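Local coordinates for protein SmhA (Serratia marcescens, PDB 7A27) that is a component of the tripartite alpha-pore-forming toxin Smh, captured here in its soluble form, at residues 11-14 with 15-19; 49-52 with 53-57; 101-104 with 105-109; 165-168 with 169-173. All coordinates share one frame; numbering follows the deposited sequence.

Interaction 1 (11-14 with 15-19); sequences PQTL and MAMHI
His-18 and Leu-14 meet one helical turn apart, and the carbonyl of Leu-14 is the centre of the contact. Leu-14 O takes two hydrogen bonds from His-18. One comes from the backbone, with His-18 N 2.9 Å from Leu-14 O. The other comes from the ring, with His-18 ND1 also 2.9 Å from Leu-14 O. The two donors arrive from opposite faces of the carbonyl plane. The oxygen lies almost in the plane of the imidazole, at its edge. The ring can do this because CG stands beside its own backbone N (chi1 -84°), which swings it back toward the preceding turn. The bond implies a proton on ND1 and should limit rotation of the ring. Leu-14 points its side chain the same way, and its CD2 lies 4.1 Å from His-18 CE1.

This is the N-terminus of helix 14-37. A type II' beta turn, Pro-11 to Leu-14, leads into it, closed by Leu-14 N to Pro-11 O at 3.1 Å. Thr-13 holds the N-cap position, but its hydroxyl makes no capping bond. Its backbone O accepts from Met-17 N at 2.9 Å. Its backbone N bonds to Glu-304 OE1 of helix 301-321.

Met-17 starts with CG opposite its backbone N (chi1 -165°) and then bends. The bend brings Met-17 CE to 3.9 Å from Thr-13 OG1, a loose van der Waals contact between methyl and hydroxyl. The His-18 ring meets Tyr-80 edge-to-face and also touches Phe-345. Leu-14 and Met-15 pack on Phe-345 as well, which ties this helix start to helix 325-358.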
loop_
_atom_site.group_PDB
_atom_site.type_symbol
_atom_site.label_atom_id
_atom_site.label_comp_id
_atom_site.label_asym_id
_atom_site.label_seq_id
_atom_site.Cartn_x
_atom_site.Cartn_y
_atom_site.Cartn_z
ATOM N N PRO A 11 19.031 -12.692 -0.106
ATOM C CA PRO A 11 17.804 -12.120 -0.646
ATOM C C PRO A 11 17.998 -10.731 -1.261
ATOM O O PRO A 11 17.052 -10.175 -1.727
ATOM C CB PRO A 11 16.873 -11.910 0.555
ATOM C CG PRO A 11 17.534 -12.633 1.709
ATOM C CD PRO A 11 18.992 -12.799 1.351
ATOM N N GLN A 12 19.204 -10.181 -1.170
ATOM C CA GLN A 12 19.519 -8.812 -1.651
ATOM C C GLN A 12 18.548 -7.861 -0.956
ATOM O O GLN A 12 18.209 -8.139 0.194
ATOM C CB GLN A 12 19.529 -8.827 -3.184
ATOM C CG GLN A 12 20.417 -9.956 -3.689
ATOM C CD GLN A 12 21.072 -9.715 -5.013
ATOM O OE1 GLN A 12 21.147 -8.603 -5.495
ATOM N NE2 GLN A 12 21.570 -10.789 -5.590
ATOM N N THR A 13 18.064 -6.823 -1.627
ATOM C CA THR A 13 17.175 -5.811 -0.989
ATOM C C THR A 13 15.709 -6.254 -1.036
ATOM O O THR A 13 14.868 -5.377 -0.852
ATOM C CB THR A 13 17.353 -4.422 -1.623
ATOM O OG1 THR A 13 16.893 -4.467 -2.976
ATOM C CG2 THR A 13 18.786 -3.943 -1.566
ATOM N N LEU A 14 15.396 -7.543 -1.236
ATOM C CA LEU A 14 13.990 -8.040 -1.253
ATOM C C LEU A 14 13.269 -7.723 0.063
ATOM O O LEU A 14 12.089 -7.332 -0.010
ATOM C CB LEU A 14 13.946 -9.551 -1.504
ATOM C CG LEU A 14 14.111 -10.014 -2.952
ATOM C CD1 LEU A 14 14.099 -11.522 -3.026
ATOM C CD2 LEU A 14 13.004 -9.473 -3.851
ATOM N N MET A 15 13.921 -7.903 1.215
ATOM C CA MET A 15 13.254 -7.717 2.529
ATOM C C MET A 15 12.752 -6.277 2.621
ATOM O O MET A 15 11.545 -6.090 2.826
ATOM C CB MET A 15 14.177 -8.038 3.705
ATOM C CG MET A 15 13.446 -8.008 5.030
ATOM S SD MET A 15 14.383 -8.695 6.411
ATOM C CE MET A 15 13.527 -7.951 7.797
ATOM N N ALA A 16 13.648 -5.311 2.424
ATOM C CA ALA A 16 13.338 -3.868 2.485
ATOM C C ALA A 16 12.321 -3.513 1.391
ATOM O O ALA A 16 11.370 -2.777 1.653
ATOM C CB ALA A 16 14.606 -3.072 2.336
ATOM N N MET A 17 12.527 -4.022 0.187
ATOM C CA MET A 17 11.673 -3.728 -0.981
ATOM C C MET A 17 10.240 -4.158 -0.679
ATOM O O MET A 17 9.351 -3.390 -1.030
ATOM C CB MET A 17 12.195 -4.425 -2.238
ATOM C CG MET A 17 11.588 -3.889 -3.516
ATOM S SD MET A 17 12.764 -3.915 -4.825
ATOM C CE MET A 17 13.764 -2.506 -4.338
ATOM N N HIS A 18 10.024 -5.309 -0.032
ATOM C CA HIS A 18 8.673 -5.817 0.336
ATOM C C HIS A 18 8.083 -4.924 1.432
ATOM O O HIS A 18 6.882 -4.616 1.352
ATOM C CB HIS A 18 8.698 -7.298 0.741
ATOM C CG HIS A 18 8.630 -8.273 -0.391
ATOM N ND1 HIS A 18 9.741 -8.781 -0.997
ATOM C CD2 HIS A 18 7.582 -8.848 -1.025
ATOM C CE1 HIS A 18 9.375 -9.630 -1.949
ATOM N NE2 HIS A 18 8.061 -9.712 -1.974
ATOM N N ILE A 19 8.889 -4.505 2.400
ATOM C CA ILE A 19 8.457 -3.584 3.492
ATOM C C ILE A 19 7.997 -2.243 2.878
ATOM O O ILE A 19 6.930 -1.762 3.264
ATOM C CB ILE A 19 9.586 -3.447 4.538
ATOM C CG1 ILE A 19 9.796 -4.774 5.277
ATOM C CG2 ILE A 19 9.326 -2.292 5.490
ATOM C CD1 ILE A 19 10.970 -4.793 6.228
#

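Interaction 2 (49-52 with 53-57); sequences GLTV and KIKAY
Lys-53 contacts the earlier turn of helix 48-96, at Gly-49 and Leu-50, by its methylene chain. CG stands beside its own backbone N (chi1 -52°), which lays CG and CB along the carbonyls of Gly-49 and Leu-50. The chain then bends, and its end leads away.

Val-52 sits on the exposed side. Its CG2 lies between its own backbone N and carbonyl carbon, beside the next peptide. Its carbonyl accepts from Ala-56 N, 3.1 Å from Val-52 O.

Thr-51 reaches forward one turn to Lys-55. Its methyl is directed away from its own backbone N and meets the extended lysine chain, with Thr-51 CG2 3.7 Å from Lys-55 CE. The hydroxyl takes another branch position and bonds to the carbonyl of Asp-47, one turn back. Thr-51 therefore splits its two branches between a carbonyl and a lysine's methylene chain. The backbone N of Lys-55 adds a straight bond to Thr-51 O, 3.1 Å long at 171°.

On the buried side Leu-50 CG and Ile-54 CD1 meet at 4.0 Å, and both residues pack on Leu-273 of helix 272-299.

Across these turns the backbone supplies the hydrogen bonds, and the side chains add methyl and methylene contacts. Both lysines thus pack their aliphatic parts on the helix. The Lys-55 amine, beside the Thr-51 methyl, has a weak hydrogen bond to the carbonyl of Thr-42.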
loop_
_atom_site.group_PDB
_atom_site.type_symbol
_atom_site.label_atom_id
_atom_site.label_comp_id
_atom_site.label_asym_id
_atom_site.label_seq_id
_atom_site.Cartn_x
_atom_site.Cartn_y
_atom_site.Cartn_z
ATOM N N GLY A 49 -27.244 18.749 -13.069
ATOM C CA GLY A 49 -26.025 18.565 -13.889
ATOM C C GLY A 49 -24.798 18.153 -13.081
ATOM O O GLY A 49 -24.054 17.279 -13.568
ATOM N N LEU A 50 -24.573 18.781 -11.917
ATOM C CA LEU A 50 -23.408 18.527 -11.022
ATOM C C LEU A 50 -23.694 17.307 -10.136
ATOM O O LEU A 50 -22.749 16.554 -9.857
ATOM C CB LEU A 50 -23.106 19.773 -10.176
ATOM C CG LEU A 50 -22.021 19.604 -9.108
ATOM C CD1 LEU A 50 -20.667 19.265 -9.741
ATOM C CD2 LEU A 50 -21.898 20.844 -8.235
ATOM N N THR A 51 -24.939 17.118 -9.693
ATOM C CA THR A 51 -25.345 15.948 -8.872
ATOM C C THR A 51 -24.936 14.668 -9.616
ATOM O O THR A 51 -24.298 13.809 -8.972
ATOM C CB THR A 51 -26.840 15.981 -8.517
ATOM O OG1 THR A 51 -27.114 17.132 -7.714
ATOM C CG2 THR A 51 -27.299 14.751 -7.764
ATOM N N VAL A 52 -25.231 14.559 -10.921
ATOM C CA VAL A 52 -24.916 13.339 -11.733
ATOM C C VAL A 52 -23.394 13.140 -11.854
ATOM O O VAL A 52 -22.989 11.969 -11.921
ATOM C CB VAL A 52 -25.610 13.312 -13.115
ATOM C CG1 VAL A 52 -27.125 13.184 -12.976
ATOM C CG2 VAL A 52 -25.234 14.482 -14.015
ATOM N N LYS A 53 -22.586 14.211 -11.861
ATOM C CA LYS A 53 -21.108 14.128 -12.033
ATOM C C LYS A 53 -20.476 13.593 -10.744
ATOM O O LYS A 53 -19.517 12.784 -10.865
ATOM C CB LYS A 53 -20.492 15.468 -12.452
ATOM C CG LYS A 53 -21.138 16.123 -13.672
ATOM C CD LYS A 53 -20.269 17.013 -14.540
ATOM C CE LYS A 53 -19.188 16.226 -15.263
ATOM N NZ LYS A 53 -18.758 16.880 -16.524
ATOM N N ILE A 54 -21.001 13.997 -9.578
ATOM C CA ILE A 54 -20.536 13.524 -8.239
ATOM C C ILE A 54 -20.921 12.047 -8.067
ATOM O O ILE A 54 -20.010 11.232 -7.834
ATOM C CB ILE A 54 -21.092 14.391 -7.090
ATOM C CG1 ILE A 54 -20.634 15.849 -7.196
ATOM C CG2 ILE A 54 -20.712 13.799 -5.736
ATOM C CD1 ILE A 54 -21.381 16.805 -6.285
ATOM N N LYS A 55 -22.214 11.710 -8.165
ATOM C CA LYS A 55 -22.728 10.316 -8.031
ATOM C C LYS A 55 -21.951 9.374 -8.964
ATOM O O LYS A 55 -21.639 8.262 -8.522
ATOM C CB LYS A 55 -24.224 10.237 -8.349
ATOM C CG LYS A 55 -25.154 10.762 -7.262
ATOM C CD LYS A 55 -26.627 10.711 -7.643
ATOM C CE LYS A 55 -27.556 11.255 -6.571
ATOM N NZ LYS A 55 -28.943 11.405 -7.066
ATOM N N ALA A 56 -21.660 9.796 -10.203
ATOM C CA ALA A 56 -20.927 9.005 -11.226
ATOM C C ALA A 56 -19.487 8.782 -10.771
ATOM O O ALA A 56 -19.004 7.653 -10.917
ATOM C CB ALA A 56 -20.947 9.692 -12.568
ATOM N N TYR A 57 -18.830 9.828 -10.263
ATOM C CA TYR A 57 -17.426 9.769 -9.792
ATOM C C TYR A 57 -17.355 8.910 -8.530
ATOM O O TYR A 57 -16.472 8.038 -8.447
ATOM C CB TYR A 57 -16.875 11.175 -9.553
ATOM C CG TYR A 57 -15.422 11.267 -9.137
ATOM C CD1 TYR A 57 -14.407 10.714 -9.907
ATOM C CD2 TYR A 57 -15.051 12.005 -8.025
ATOM C CE1 TYR A 57 -13.076 10.850 -9.552
ATOM C CE2 TYR A 57 -13.724 12.159 -7.662
ATOM C CZ TYR A 57 -12.732 11.582 -8.426
ATOM O OH TYR A 57 -11.431 11.750 -8.057
#

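Interaction 3 (101-104 with 105-109); sequences DPQV and SQKGA
Asp-101 and Lys-107 form a salt bridge across the start of helix 104-155, joining the loop after helix 48-96 to the first turn of the new helix. The loop makes a type I beta turn from Asp-101 to Val-104, and Gln-103 holds the N-cap position. The bridge therefore links the first residue of the turn to the lysine four residues past the N-cap.

The first helical bonds are made by the backbone. Gln-103 O accepts from Lys-107 N at 3.3 Å and, weakly, from Gln-106 N. Val-104 O accepts from Gly-108 N at 3.0 Å. Lys-107 begins with CG beside its backbone N, runs back along the Gln-103 carbonyl and bends at chi3 (88°). That bend carries its amine to the aspartate. The two side chains cross at about a right angle, and Lys-107 CD lies beside the carboxylate. The amide oxygen of Gln-103, OE1, stands at the flank of the lysine chain, 4.1 Å from Lys-107 CD.

The carboxylate, already paired with Lys-107, probably also interacts favourably with the helix dipole. The other oxygen of Asp-101, OD1, receives a weak bond from Gln-103 N inside the turn. Ser-105 turns its hydroxyl to another partner, the carbonyl of Ala-322 just past helix 301-321. The lysine meets the carboxylate on the syn lone pair of OD2, with Lys-107 NZ 2.8 Å from Asp-101 OD2.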
loop_
_atom_site.group_PDB
_atom_site.type_symbol
_atom_site.label_atom_id
_atom_site.label_comp_id
_atom_site.label_asym_id
_atom_site.label_seq_id
_atom_site.Cartn_x
_atom_site.Cartn_y
_atom_site.Cartn_z
ATOM N N ASP A 101 27.347 -36.845 1.876
ATOM C CA ASP A 101 27.320 -37.168 0.427
ATOM C C ASP A 101 28.712 -36.967 -0.180
ATOM O O ASP A 101 29.319 -35.910 -0.023
ATOM C CB ASP A 101 26.236 -36.290 -0.202
ATOM C CG ASP A 101 25.576 -36.800 -1.466
ATOM O OD1 ASP A 101 26.247 -37.452 -2.277
ATOM O OD2 ASP A 101 24.385 -36.514 -1.616
ATOM N N PRO A 102 29.281 -37.985 -0.874
ATOM C CA PRO A 102 30.607 -37.838 -1.498
ATOM C C PRO A 102 30.640 -36.936 -2.749
ATOM O O PRO A 102 31.717 -36.561 -3.148
ATOM C CB PRO A 102 30.993 -39.287 -1.862
ATOM C CG PRO A 102 29.666 -40.022 -2.007
ATOM C CD PRO A 102 28.709 -39.337 -1.050
ATOM N N GLN A 103 29.475 -36.625 -3.328
ATOM C CA GLN A 103 29.288 -35.764 -4.535
ATOM C C GLN A 103 28.547 -34.476 -4.121
ATOM O O GLN A 103 27.902 -33.832 -4.991
ATOM C CB GLN A 103 28.399 -36.456 -5.583
ATOM C CG GLN A 103 28.632 -37.945 -5.840
ATOM C CD GLN A 103 27.437 -38.555 -6.548
ATOM O OE1 GLN A 103 26.290 -38.379 -6.135
ATOM N NE2 GLN A 103 27.681 -39.292 -7.623
ATOM N N VAL A 104 28.619 -34.106 -2.839
ATOM C CA VAL A 104 27.825 -33.000 -2.221
ATOM C C VAL A 104 27.916 -31.713 -3.053
ATOM O O VAL A 104 26.880 -31.083 -3.201
ATOM C CB VAL A 104 28.225 -32.780 -0.750
ATOM C CG1 VAL A 104 29.637 -32.243 -0.608
ATOM C CG2 VAL A 104 27.209 -31.919 -0.012
ATOM N N SER A 105 29.073 -31.355 -3.613
ATOM C CA SER A 105 29.275 -30.086 -4.376
ATOM C C SER A 105 28.618 -30.093 -5.769
ATOM O O SER A 105 28.190 -29.012 -6.209
ATOM C CB SER A 105 30.713 -29.686 -4.425
ATOM O OG SER A 105 31.547 -30.805 -4.613
ATOM N N GLN A 106 28.530 -31.226 -6.468
ATOM C CA GLN A 106 27.822 -31.290 -7.787
ATOM C C GLN A 106 26.302 -31.178 -7.544
ATOM O O GLN A 106 25.628 -30.489 -8.334
ATOM C CB GLN A 106 28.175 -32.558 -8.579
ATOM C CG GLN A 106 27.830 -32.485 -10.064
ATOM C CD GLN A 106 27.521 -33.842 -10.651
ATOM O OE1 GLN A 106 26.592 -34.525 -10.214
ATOM N NE2 GLN A 106 28.281 -34.221 -11.667
ATOM N N LYS A 107 25.787 -31.819 -6.491
ATOM C CA LYS A 107 24.340 -31.835 -6.127
ATOM C C LYS A 107 23.929 -30.445 -5.626
ATOM O O LYS A 107 22.794 -30.032 -5.905
ATOM C CB LYS A 107 24.041 -32.939 -5.104
ATOM C CG LYS A 107 23.950 -34.352 -5.685
ATOM C CD LYS A 107 23.751 -35.468 -4.676
ATOM C CE LYS A 107 22.287 -35.735 -4.367
ATOM N NZ LYS A 107 22.115 -36.647 -3.215
ATOM N N GLY A 108 24.835 -29.759 -4.926
ATOM C CA GLY A 108 24.633 -28.393 -4.426
ATOM C C GLY A 108 24.501 -27.425 -5.588
ATOM O O GLY A 108 23.522 -26.629 -5.607
ATOM N N ALA A 109 25.443 -27.498 -6.533
ATOM C CA ALA A 109 25.475 -26.679 -7.770
ATOM C C ALA A 109 24.150 -26.846 -8.521
ATOM O O ALA A 109 23.545 -25.829 -8.869
ATOM C CB ALA A 109 26.668 -27.070 -8.632
#

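Interaction 4 (165-168 with 169-173); sequences QAQT and IAELN
Thr-168 and Leu-172 run alongside each other on helix 160-188, one turn apart. The methyl CG2 of Thr-168 is 3.9 Å from Leu-172 CD1. That methyl leans toward the following turn, while OG1 bonds back to the carbonyl of Gln-164. Leu-172 CG takes the place beside its own backbone N (chi1 -75°), which lays the branch over the carbonyl of Thr-168. That same carbonyl oxygen, Thr-168 O, accepts from Leu-172 N at 3.0 Å.

Ile-169 is the other closely packed residue. It is buried, and its side chain packs against Ala-263, Tyr-264 and Leu-267 of helix 247-268 and Lys-278 of helix 272-299. Within its own helix, its CG1 and CD1 lie by the carbonyl of Gln-165.

The exposed side is looser. Gln-167 and Glu-171 approach at a slant, with amide and carboxylate planes 40° apart. Gln-167 OE1 and Glu-171 OE1 are 3.5 Å apart, but both are acceptors and make no bond to each other. Gln-167 OE1 instead takes a bond from Gln-164 NE2. What joins this pair is the backbone, with Glu-171 N 2.8 Å from Gln-167 O.

One flank of the helix is thus apolar and set against its neighbours, and another is polar and exposed. This is the pattern of an amphipathic helix in an alpha-helical bundle, here with helices 247-268 and 272-299 as the partners of the buried flank.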
loop_
_atom_site.group_PDB
_atom_site.type_symbol
_atom_site.label_atom_id
_atom_site.label_comp_id
_atom_site.label_asym_id
_atom_site.label_seq_id
_atom_site.Cartn_x
_atom_site.Cartn_y
_atom_site.Cartn_z
ATOM N N GLN A 165 -13.145 30.307 1.604
ATOM C CA GLN A 165 -13.765 29.180 2.350
ATOM C C GLN A 165 -13.342 27.860 1.701
ATOM O O GLN A 165 -13.077 26.912 2.451
ATOM C CB GLN A 165 -15.281 29.333 2.384
ATOM C CG GLN A 165 -15.730 30.448 3.309
ATOM C CD GLN A 165 -17.150 30.890 3.059
ATOM O OE1 GLN A 165 -17.774 30.539 2.063
ATOM N NE2 GLN A 165 -17.677 31.682 3.975
ATOM N N ALA A 166 -13.242 27.828 0.371
ATOM C CA ALA A 166 -12.849 26.643 -0.420
ATOM C C ALA A 166 -11.363 26.339 -0.224
ATOM O O ALA A 166 -11.020 25.139 -0.183
ATOM C CB ALA A 166 -13.157 26.846 -1.884
ATOM N N GLN A 167 -10.514 27.377 -0.176
ATOM C CA GLN A 167 -9.046 27.222 -0.005
ATOM C C GLN A 167 -8.792 26.701 1.410
ATOM O O GLN A 167 -7.979 25.783 1.545
ATOM C CB GLN A 167 -8.306 28.531 -0.254
ATOM C CG GLN A 167 -6.816 28.371 -0.546
ATOM C CD GLN A 167 -6.077 29.641 -0.169
ATOM O OE1 GLN A 167 -6.105 30.064 0.991
ATOM N NE2 GLN A 167 -5.432 30.281 -1.144
ATOM N N THR A 168 -9.475 27.250 2.419
ATOM C CA THR A 168 -9.358 26.812 3.837
ATOM C C THR A 168 -9.557 25.296 3.884
ATOM O O THR A 168 -8.742 24.617 4.528
ATOM C CB THR A 168 -10.350 27.531 4.758
ATOM O OG1 THR A 168 -10.068 28.929 4.702
ATOM C CG2 THR A 168 -10.252 27.069 6.193
ATOM N N ILE A 169 -10.581 24.799 3.188
ATOM C CA ILE A 169 -10.920 23.348 3.105
ATOM C C ILE A 169 -9.781 22.604 2.395
ATOM O O ILE A 169 -9.291 21.624 2.955
ATOM C CB ILE A 169 -12.290 23.159 2.426
ATOM C CG1 ILE A 169 -13.413 23.608 3.366
ATOM C CG2 ILE A 169 -12.489 21.725 1.952
ATOM C CD1 ILE A 169 -14.761 23.707 2.711
ATOM N N ALA A 170 -9.357 23.063 1.219
ATOM C CA ALA A 170 -8.291 22.418 0.416
ATOM C C ALA A 170 -7.037 22.296 1.276
ATOM O O ALA A 170 -6.451 21.222 1.276
ATOM C CB ALA A 170 -8.028 23.195 -0.854
ATOM N N GLU A 171 -6.680 23.358 2.008
ATOM C CA GLU A 171 -5.468 23.436 2.864
ATOM C C GLU A 171 -5.592 22.443 4.017
ATOM O O GLU A 171 -4.602 21.772 4.298
ATOM C CB GLU A 171 -5.207 24.872 3.334
ATOM C CG GLU A 171 -4.524 25.705 2.256
ATOM C CD GLU A 171 -4.213 27.160 2.572
ATOM O OE1 GLU A 171 -5.002 27.792 3.364
ATOM O OE2 GLU A 171 -3.165 27.658 2.022
ATOM N N LEU A 172 -6.759 22.342 4.651
ATOM C CA LEU A 172 -6.993 21.408 5.784
ATOM C C LEU A 172 -6.907 19.950 5.315
ATOM O O LEU A 172 -6.266 19.166 6.023
ATOM C CB LEU A 172 -8.342 21.731 6.434
ATOM C CG LEU A 172 -8.325 22.988 7.300
ATOM C CD1 LEU A 172 -9.733 23.479 7.629
ATOM C CD2 LEU A 172 -7.531 22.724 8.581
ATOM N N ASN A 173 -7.524 19.583 4.186
ATOM C CA ASN A 173 -7.450 18.204 3.631
ATOM C C ASN A 173 -5.973 17.843 3.394
ATOM O O ASN A 173 -5.596 16.702 3.681
ATOM C CB ASN A 173 -8.283 18.040 2.358
ATOM C CG ASN A 173 -9.783 18.069 2.570
ATOM O OD1 ASN A 173 -10.321 17.470 3.503
ATOM N ND2 ASN A 173 -10.478 18.725 1.658
#

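How the interactions relate
All four contacts are local, and none touches another. Interactions 1 and 3 both mark the start of a helix, but only interaction 3 adds a salt bridge there. Interactions 2 and 4 lie within helices. They are the closest pair, with centres about 21 Å and nearest atoms about 12 Å apart, and both sets of residues reach helix 272-299. Interaction 3 lies on the other side of the chain's centre, its centre about 68 Å from those of interactions 2 and 4, which shows how elongated the bundle is. Interactions 1 and 3 share helix 301-321 as a neighbour. All lie away from Asn-359, which binds calcium in a structure of this protein but not on this chain.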